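Local coordinates for uncharacterized protein VP1736 (Vibrio parahaemolyticus, PDB 3LXQ) that is of unknown function but carries a sulfatase-family domain of the alkaline phosphatase clan, built on a mixed beta sheet flanked by helices, at residues Asn77-Thr80 / Tyr81-Lys84; Ile201-Glu204 / Lys205-Thr208; Tyr224-Ala227 / Asp228-Phe231. One frame throughout, in Å; residues are numbered along the deposited sequence.

Interaction 1: Asn77-Thr80 / Tyr81-Lys84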
ATOM      1  N   ASN A  77       5.173  -6.219  18.246  1.00 40.57           N
ATOM      2  CA  ASN A  77       5.555  -7.247  17.308  1.00 40.21           C
ATOM      3  C   ASN A  77       7.065  -7.216  17.101  1.00 41.30           C
ATOM      4  O   ASN A  77       7.582  -6.256  16.525  1.00 40.92           O
ATOM      5  CB  ASN A  77       4.824  -7.051  15.973  1.00 37.51           C
ATOM      6  CG  ASN A  77       5.094  -8.176  14.994  1.00 38.60           C
ATOM      7  OD1 ASN A  77       5.428  -7.954  13.817  1.00 38.92           O
ATOM      8  ND2 ASN A  77       4.960  -9.394  15.476  1.00 40.48           N
ATOM      9  N   PRO A  78       7.783  -8.254  17.582  1.00 43.29           N
ATOM     10  CA  PRO A  78       9.223  -8.267  17.310  1.00 44.96           C
ATOM     11  C   PRO A  78       9.509  -8.636  15.852  1.00 43.32           C
ATOM     12  O   PRO A  78       8.820  -9.475  15.264  1.00 41.39           O
ATOM     13  CB  PRO A  78       9.782  -9.326  18.282  1.00 47.53           C
ATOM     14  CG  PRO A  78       8.586 -10.032  18.887  1.00 47.13           C
ATOM     15  CD  PRO A  78       7.325  -9.470  18.284  1.00 43.54           C
ATOM     16  N   ALA A  79      10.509  -7.985  15.275  1.00 44.00           N
ATOM     17  CA  ALA A  79      10.893  -8.232  13.897  1.00 43.14           C
ATOM     18  C   ALA A  79      11.420  -9.651  13.709  1.00 44.35           C
ATOM     19  O   ALA A  79      12.119 -10.179  14.576  1.00 46.41           O
ATOM     20  CB  ALA A  79      11.936  -7.216  13.454  1.00 44.06           C
ATOM     21  N   THR A  80      11.069 -10.249  12.572  1.00 43.09           N
ATOM     22  CA  THR A  80      11.596 -11.542  12.152  1.00 44.17           C
ATOM     23  C   THR A  80      13.088 -11.431  11.892  1.00 46.91           C
ATOM     24  O   THR A  80      13.877 -12.166  12.480  1.00 49.50           O
ATOM     25  CB  THR A  80      10.854 -12.058  10.914  1.00 41.71           C
ATOM     26  OG1 THR A  80       9.502 -12.349  11.284  1.00 40.01           O
ATOM     27  CG2 THR A  80      11.496 -13.309  10.354  1.00 43.43           C
ATOM     28  N   TYR A  81      13.481 -10.492  11.041  1.00 47.22           N
ATOM     29  CA  TYR A  81      14.898 -10.259  10.791  1.00 50.71           C
ATOM     30  C   TYR A  81      15.543  -9.614  12.015  1.00 53.26           C
ATOM     31  O   TYR A  81      14.977  -8.698  12.611  1.00 52.75           O
ATOM     32  CB  TYR A  81      15.096  -9.397   9.539  1.00 50.00           C
ATOM     33  CG  TYR A  81      16.550  -9.152   9.206  1.00 53.59           C
ATOM     34  CD1 TYR A  81      17.367 -10.198   8.752  1.00 55.27           C
ATOM     35  CD2 TYR A  81      17.119  -7.883   9.361  1.00 54.80           C
ATOM     36  CE1 TYR A  81      18.703  -9.985   8.453  1.00 58.31           C
ATOM     37  CE2 TYR A  81      18.454  -7.661   9.063  1.00 58.41           C
ATOM     38  CZ  TYR A  81      19.242  -8.719   8.610  1.00 60.27           C
ATOM     39  OH  TYR A  81      20.572  -8.511   8.313  1.00 63.36           O
ATOM     40  N   GLN A  82      16.718 -10.105  12.397  1.00 56.80           N
ATOM     41  CA  GLN A  82      17.374  -9.650  13.626  1.00 60.24           C
ATOM     42  C   GLN A  82      18.819  -9.152  13.441  1.00 63.24           C
ATOM     43  O   GLN A  82      19.489  -8.830  14.421  1.00 66.16           O
ATOM     44  CB  GLN A  82      17.299 -10.733  14.726  1.00 62.14           C
ATOM     45  CG  GLN A  82      15.896 -10.888  15.365  1.00 61.15           C
ATOM     46  CD  GLN A  82      15.502  -9.695  16.237  1.00 62.90           C
ATOM     47  OE1 GLN A  82      16.294  -9.222  17.055  1.00 67.60           O
ATOM     48  NE2 GLN A  82      14.273  -9.213  16.068  1.00 59.74           N
ATOM     49  N   GLY A  83      19.282  -9.068  12.192  1.00 62.79           N
ATOM     50  CA  GLY A  83      20.603  -8.498  11.888  1.00 65.17           C
ATOM     51  C   GLY A  83      20.544  -6.976  11.852  1.00 64.71           C
ATOM     52  O   GLY A  83      19.518  -6.386  12.194  1.00 62.66           O
ATOM     53  N   LYS A  84      21.641  -6.339  11.436  1.00 66.67           N
ATOM     54  CA  LYS A  84      21.710  -4.880  11.356  1.00 66.55           C
ATOM     55  C   LYS A  84      20.533  -4.364  10.535  1.00 62.41           C
ATOM     56  O   LYS A  84      20.240  -4.908   9.469  1.00 60.15           O
ATOM     57  CB  LYS A  84      23.031  -4.428  10.726  1.00 69.47           C
TER
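Y81 turns its carbonyl oxygen toward A79, whose CB lies 3.5 Å from Y81 O; this oxygen is buried by the contact and has no polar partner in the model. The phenol leaves in another direction. With CG anti to the backbone N (chi1 -178°), the ring runs alongside the following residues, away from A79 and T80. It meets G83 N at one face, the nitrogen standing 3.5 Å above the plane of the Y81 ring and over its centre, while K84 O lies in the ring plane at its edge.

Q82 supplies the polar link between the segments. Its NE2 donates to A79 O at 2.8 Å with an N-H...O angle of 160°. The acceptor lies nearly in the amide plane of Q82, whereas the donor is tilted from the carbonyl plane of A79. A bend at chi2 (-70°) folds the chain back, and on the way Q82 CG passes 3.7 Å from T80 O.

The segment belongs to the irregular link from strand 75-77 to strand 87-93, a parallel member of the mixed sheet of the sulfatase-like domain. Residues P78 and A79 are extended, and T80, with helical backbone angles, makes the bend that lets Q82, three residues after A79, reach back to it. Outside the pair, A79 N is bonded to D357, T80 N to S352 OG and T80 OG1 to T368 OG1.

G83 and K84 carry the chain onward toward strand 87-93.

Interaction 2: Ile201-Glu204 / Lys205-Thr208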
ATOM      1  N   ILE A 201      11.783  16.141   1.561  1.00 58.67           N
ATOM      2  CA  ILE A 201      10.899  15.879   0.431  1.00 56.12           C
ATOM      3  C   ILE A 201      11.583  16.336  -0.845  1.00 56.63           C
ATOM      4  O   ILE A 201      12.003  17.497  -0.978  1.00 58.81           O
ATOM      5  CB  ILE A 201       9.489  16.512   0.582  1.00 55.29           C
ATOM      6  CG1 ILE A 201       8.691  15.749   1.641  1.00 55.47           C
ATOM      7  CG2 ILE A 201       8.732  16.469  -0.750  1.00 53.67           C
ATOM      8  CD1 ILE A 201       7.324  16.319   1.934  1.00 55.57           C
ATOM      9  N   VAL A 202      11.711  15.386  -1.761  1.00 54.96           N
ATOM     10  CA  VAL A 202      12.308  15.600  -3.060  1.00 55.14           C
ATOM     11  C   VAL A 202      11.147  15.655  -4.043  1.00 53.20           C
ATOM     12  O   VAL A 202      10.365  14.712  -4.139  1.00 51.21           O
ATOM     13  CB  VAL A 202      13.270  14.440  -3.416  1.00 55.49           C
ATOM     14  CG1 VAL A 202      13.956  14.672  -4.754  1.00 55.82           C
ATOM     15  CG2 VAL A 202      14.303  14.239  -2.304  1.00 58.02           C
ATOM     16  N   GLU A 203      11.019  16.772  -4.752  1.00 54.16           N
ATOM     17  CA  GLU A 203       9.932  16.933  -5.711  1.00 52.97           C
ATOM     18  C   GLU A 203      10.408  17.613  -6.999  1.00 53.75           C
ATOM     19  O   GLU A 203      11.613  17.780  -7.194  1.00 54.98           O
ATOM     20  CB  GLU A 203       8.768  17.680  -5.066  1.00 53.59           C
ATOM     21  CG  GLU A 203       9.045  19.133  -4.746  1.00 56.61           C
ATOM     22  CD  GLU A 203       7.881  19.789  -4.058  1.00 58.29           C
ATOM     23  OE1 GLU A 203       6.810  19.908  -4.694  1.00 58.65           O
ATOM     24  OE2 GLU A 203       8.037  20.178  -2.878  1.00 59.72           O
ATOM     25  N   GLU A 204       9.469  18.006  -7.863  1.00 53.22           N
ATOM     26  CA  GLU A 204       9.801  18.507  -9.199  1.00 54.19           C
ATOM     27  C   GLU A 204      10.891  19.594  -9.214  1.00 56.43           C
ATOM     28  O   GLU A 204      11.793  19.563 -10.053  1.00 56.80           O
ATOM     29  CB  GLU A 204       8.541  18.999  -9.935  1.00 55.01           C
ATOM     30  CG  GLU A 204       8.742  19.130 -11.444  1.00 55.80           C
ATOM     31  CD  GLU A 204       7.479  19.526 -12.207  1.00 59.09           C
ATOM     32  OE1 GLU A 204       6.388  19.616 -11.595  1.00 59.79           O
ATOM     33  OE2 GLU A 204       7.586  19.739 -13.434  1.00 59.92           O
ATOM     34  N   LYS A 205      10.808  20.527  -8.268  1.00 58.02           N
ATOM     35  CA  LYS A 205      11.747  21.643  -8.165  1.00 60.75           C
ATOM     36  C   LYS A 205      13.207  21.212  -7.939  1.00 61.54           C
ATOM     37  O   LYS A 205      14.121  22.011  -8.136  1.00 64.01           O
ATOM     38  CB  LYS A 205      11.292  22.622  -7.072  1.00 62.99           C
ATOM     39  CG  LYS A 205      11.270  22.046  -5.660  1.00 62.37           C
ATOM     40  CD  LYS A 205      10.615  22.999  -4.671  1.00 65.42           C
ATOM     41  CE  LYS A 205      10.941  22.596  -3.240  1.00 66.46           C
ATOM     42  NZ  LYS A 205      10.208  23.427  -2.241  1.00 69.78           N
ATOM     43  N   ASN A 206      13.409  19.952  -7.548  1.00 59.21           N
ATOM     44  CA  ASN A 206      14.736  19.397  -7.249  1.00 60.49           C
ATOM     45  C   ASN A 206      15.390  18.601  -8.399  1.00 59.98           C
ATOM     46  O   ASN A 206      16.503  18.100  -8.236  1.00 61.58           O
ATOM     47  CB  ASN A 206      14.683  18.505  -5.987  1.00 59.86           C
ATOM     48  CG  ASN A 206      14.086  19.213  -4.769  1.00 60.40           C
ATOM     49  OD1 ASN A 206      12.996  18.867  -4.308  1.00 56.86           O
ATOM     50  ND2 ASN A 206      14.804  20.200  -4.241  1.00 64.00           N
ATOM     51  N   TYR A 207      14.708  18.468  -9.538  1.00 58.36           N
ATOM     52  CA  TYR A 207      15.265  17.750 -10.704  1.00 58.54           C
ATOM     53  C   TYR A 207      15.997  18.673 -11.680  1.00 61.14           C
ATOM     54  O   TYR A 207      15.381  19.498 -12.369  1.00 60.81           O
ATOM     55  CB  TYR A 207      14.179  16.992 -11.465  1.00 55.94           C
ATOM     56  CG  TYR A 207      13.589  15.806 -10.730  1.00 54.42           C
ATOM     57  CD1 TYR A 207      13.975  14.500 -11.049  1.00 53.81           C
ATOM     58  CD2 TYR A 207      12.627  15.989  -9.732  1.00 52.90           C
ATOM     59  CE1 TYR A 207      13.427  13.409 -10.384  1.00 52.34           C
ATOM     60  CE2 TYR A 207      12.071  14.908  -9.061  1.00 52.12           C
ATOM     61  CZ  TYR A 207      12.479  13.620  -9.387  1.00 52.07           C
ATOM     62  OH  TYR A 207      11.920  12.554  -8.727  1.00 50.38           O
ATOM     63  N   THR A 208      17.313  18.505 -11.754  1.00 64.07           N
ATOM     64  CA  THR A 208      18.153  19.383 -12.548  1.00 67.03           C
ATOM     65  C   THR A 208      17.944  19.254 -14.066  1.00 66.05           C
ATOM     66  O   THR A 208      17.712  20.262 -14.733  1.00 67.35           O
ATOM     67  CB  THR A 208      19.647  19.232 -12.177  1.00 71.04           C
ATOM     68  OG1 THR A 208      19.986  17.841 -12.093  1.00 70.77           O
ATOM     69  CG2 THR A 208      19.939  19.907 -10.832  1.00 73.80           C
TER
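E203 and N206 are joined by two reciprocal hydrogen bonds. E203 N donates to N206 OD1 at 2.9 Å, almost straight at 177° and in the carbonyl plane of the side-chain amide, on a lone pair. In return N206 N donates to E203 O at 2.8 Å (159°), this donor standing above the carbonyl plane. One residue on, Y207 N reaches E204 O at 3.2 Å, so two turns overlap.

The E203 carboxylate is buried and has its main partner outside the turn: K190 forms a salt bridge with OE2, and OE1 accepts from A184 N. The salt bridge from K205 NZ to the same OE2 is long, at 4.0 Å. E203 CG sits between its backbone N and carbonyl carbon (chi1 68°), beside the aliphatic part of K205, with the two CG atoms 3.8 Å apart.

Packing completes the contact. V202 CG1 lies 4.1 Å from N206 CB, and the Y207 ring presents its edge to the backbone, CD2 being 3.3 Å from E203 O. The Y207 hydroxyl is hydrogen-bonded to Y180 O.

Helical backbone angles at E204 and K205, with E203 extended before them, identify a short 3-10 turn just beyond strand 200-202. E203 stands at the N-cap position, and the bond from its N-H to N206 OD1 is the half of a capping box in which the third residue's side chain accepts from the N-cap N-H.

Interaction 3: Tyr224-Ala227 / Asp228-Phe231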
ATOM      1  N   TYR A 224      13.194   7.586 -11.197  1.00 42.64           N
ATOM      2  CA  TYR A 224      13.976   6.430 -10.805  1.00 43.61           C
ATOM      3  C   TYR A 224      15.487   6.668 -10.870  1.00 45.84           C
ATOM      4  O   TYR A 224      16.234   6.043 -10.115  1.00 47.00           O
ATOM      5  CB  TYR A 224      13.580   5.218 -11.653  1.00 42.86           C
ATOM      6  CG  TYR A 224      12.251   4.557 -11.300  1.00 41.22           C
ATOM      7  CD1 TYR A 224      11.868   4.336  -9.968  1.00 40.48           C
ATOM      8  CD2 TYR A 224      11.402   4.099 -12.305  1.00 40.75           C
ATOM      9  CE1 TYR A 224      10.656   3.694  -9.659  1.00 38.79           C
ATOM     10  CE2 TYR A 224      10.197   3.462 -12.010  1.00 38.40           C
ATOM     11  CZ  TYR A 224       9.830   3.261 -10.697  1.00 38.38           C
ATOM     12  OH  TYR A 224       8.638   2.626 -10.452  1.00 36.31           O
ATOM     13  N   ASN A 225      15.944   7.550 -11.765  1.00 47.83           N
ATOM     14  CA  ASN A 225      17.361   7.971 -11.757  1.00 50.16           C
ATOM     15  C   ASN A 225      17.631   8.775 -10.483  1.00 50.35           C
ATOM     16  O   ASN A 225      18.674   8.624  -9.848  1.00 50.76           O
ATOM     17  CB  ASN A 225      17.733   8.821 -12.982  1.00 52.19           C
ATOM     18  CG  ASN A 225      17.579   8.075 -14.316  1.00 54.03           C
ATOM     19  OD1 ASN A 225      17.202   8.678 -15.324  1.00 56.51           O
ATOM     20  ND2 ASN A 225      17.890   6.785 -14.333  1.00 53.85           N
ATOM     21  N   LYS A 226      16.661   9.614 -10.114  1.00 49.24           N
ATOM     22  CA  LYS A 226      16.750  10.462  -8.930  1.00 49.78           C
ATOM     23  C   LYS A 226      16.787   9.626  -7.669  1.00 49.19           C
ATOM     24  O   LYS A 226      17.477   9.969  -6.707  1.00 50.58           O
ATOM     25  CB  LYS A 226      15.546  11.412  -8.854  1.00 48.87           C
ATOM     26  CG  LYS A 226      15.672  12.507  -7.791  1.00 50.33           C
ATOM     27  CD  LYS A 226      16.946  13.324  -8.050  1.00 53.84           C
ATOM     28  CE  LYS A 226      16.924  14.700  -7.403  1.00 55.68           C
ATOM     29  NZ  LYS A 226      18.289  15.333  -7.498  1.00 55.57           N
ATOM     30  N   ALA A 227      16.010   8.546  -7.675  1.00 47.37           N
ATOM     31  CA  ALA A 227      15.945   7.641  -6.546  1.00 46.42           C
ATOM     32  C   ALA A 227      17.326   7.031  -6.353  1.00 47.59           C
ATOM     33  O   ALA A 227      17.975   7.259  -5.323  1.00 48.43           O
ATOM     34  CB  ALA A 227      14.895   6.576  -6.790  1.00 44.68           C
ATOM     35  N   ASP A 228      17.780   6.303  -7.375  1.00 47.76           N
ATOM     36  CA  ASP A 228      19.132   5.713  -7.440  1.00 49.22           C
ATOM     37  C   ASP A 228      20.252   6.678  -7.017  1.00 51.77           C
ATOM     38  O   ASP A 228      21.244   6.255  -6.407  1.00 53.26           O
ATOM     39  CB  ASP A 228      19.390   5.164  -8.853  1.00 49.05           C
ATOM     40  CG  ASP A 228      20.833   4.704  -9.059  1.00 51.22           C
ATOM     41  OD1 ASP A 228      21.599   5.481  -9.660  1.00 52.19           O
ATOM     42  OD2 ASP A 228      21.195   3.585  -8.625  1.00 48.68           O
ATOM     43  N   GLU A 229      20.090   7.956  -7.364  1.00 52.78           N
ATOM     44  CA  GLU A 229      21.007   9.040  -6.963  1.00 55.43           C
ATOM     45  C   GLU A 229      20.949   9.296  -5.456  1.00 55.40           C
ATOM     46  O   GLU A 229      21.981   9.446  -4.800  1.00 57.91           O
ATOM     47  CB  GLU A 229      20.644  10.351  -7.682  1.00 56.18           C
ATOM     48  CG  GLU A 229      21.632  10.869  -8.713  1.00 59.07           C
ATOM     49  CD  GLU A 229      21.441  12.356  -9.013  1.00 60.12           C
ATOM     50  OE1 GLU A 229      20.288  12.851  -8.983  1.00 59.30           O
ATOM     51  OE2 GLU A 229      22.455  13.038  -9.268  1.00 64.64           O
ATOM     52  N   GLU A 230      19.732   9.361  -4.927  1.00 53.03           N
ATOM     53  CA  GLU A 230      19.481   9.675  -3.525  1.00 52.99           C
ATOM     54  C   GLU A 230      19.893   8.532  -2.615  1.00 52.77           C
ATOM     55  O   GLU A 230      20.275   8.754  -1.470  1.00 53.78           O
ATOM     56  CB  GLU A 230      17.983   9.955  -3.317  1.00 51.19           C
ATOM     57  CG  GLU A 230      17.574  11.387  -3.621  1.00 52.67           C
ATOM     58  CD  GLU A 230      18.152  12.373  -2.610  1.00 57.19           C
ATOM     59  OE1 GLU A 230      19.185  13.007  -2.917  1.00 61.20           O
ATOM     60  OE2 GLU A 230      17.596  12.495  -1.497  1.00 57.14           O
ATOM     61  N   PHE A 231      19.769   7.310  -3.128  1.00 51.52           N
ATOM     62  CA  PHE A 231      20.024   6.114  -2.339  1.00 51.00           C
ATOM     63  C   PHE A 231      21.520   5.881  -2.274  1.00 53.69           C
ATOM     64  O   PHE A 231      22.048   5.594  -1.208  1.00 54.62           O
ATOM     65  CB  PHE A 231      19.324   4.889  -2.934  1.00 48.95           C
ATOM     66  CG  PHE A 231      17.814   5.000  -2.997  1.00 45.53           C
ATOM     67  CD1 PHE A 231      17.114   5.803  -2.103  1.00 42.39           C
ATOM     68  CD2 PHE A 231      17.098   4.276  -3.946  1.00 43.12           C
ATOM     69  CE1 PHE A 231      15.736   5.897  -2.161  1.00 41.23           C
ATOM     70  CE2 PHE A 231      15.700   4.360  -4.002  1.00 42.33           C
ATOM     71  CZ  PHE A 231      15.026   5.181  -3.106  1.00 39.47           C
TER
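D228, E229, E230 and F231 donate their backbone N-H groups to Y224, N225, K226 and A227 in turn, the i to i+4 pattern of an alpha helix. F231 N meets A227 O at 2.8 Å, nearly along the C=O axis (168°); E230 N adds a weak bond to that same oxygen.

The charged pair is K226 with E229, three residues apart. K226 NZ stands 3.5 Å from E229 OE1 in a salt bridge, and K226 CD lies equally close, so one carboxylate oxygen meets both the ammonium group and the chain leading to it. The lysine chain bends at chi2 (57°) to bring them there.

Apolar contact falls on another side of the helix, where A227 CB lies 3.7 Å from F231 CE2. A polar atom also lies over the same ring: A227 O sits 3.2 Å above one face of F231, offset toward its rim.

That ring also meets F241 and, edge-to-face, Y294. F285 of helix 271-289 and I179 of strand 175-180 touch both A227 and F231, which places helix 220-234 against the sheet beside helix 271-289.

Overall arrangement
Interaction 3 is the most buried, with four of its eight touching residues buried, against two of seven in interaction 2 and one of four in interaction 1. Interactions 2 and 3, about 11 Å apart between centres, touch: Y207 CE1 packs 3.3 Å from K226 CB, K226 NZ lies 3.4 Å from N206 O, and V202 rests on K226 and E230, packing the turn on helix 220-234. Interaction 1 stands apart, about 34 Å from interaction 2 between centres. It relies on one amide-to-carbonyl bond in an irregular connection, interaction 2 on reciprocal bonds at a 3-10 turn, and interaction 3 on i to i+4 helix bonds, with a salt bridge on one side and A227 and F231 against the sheet.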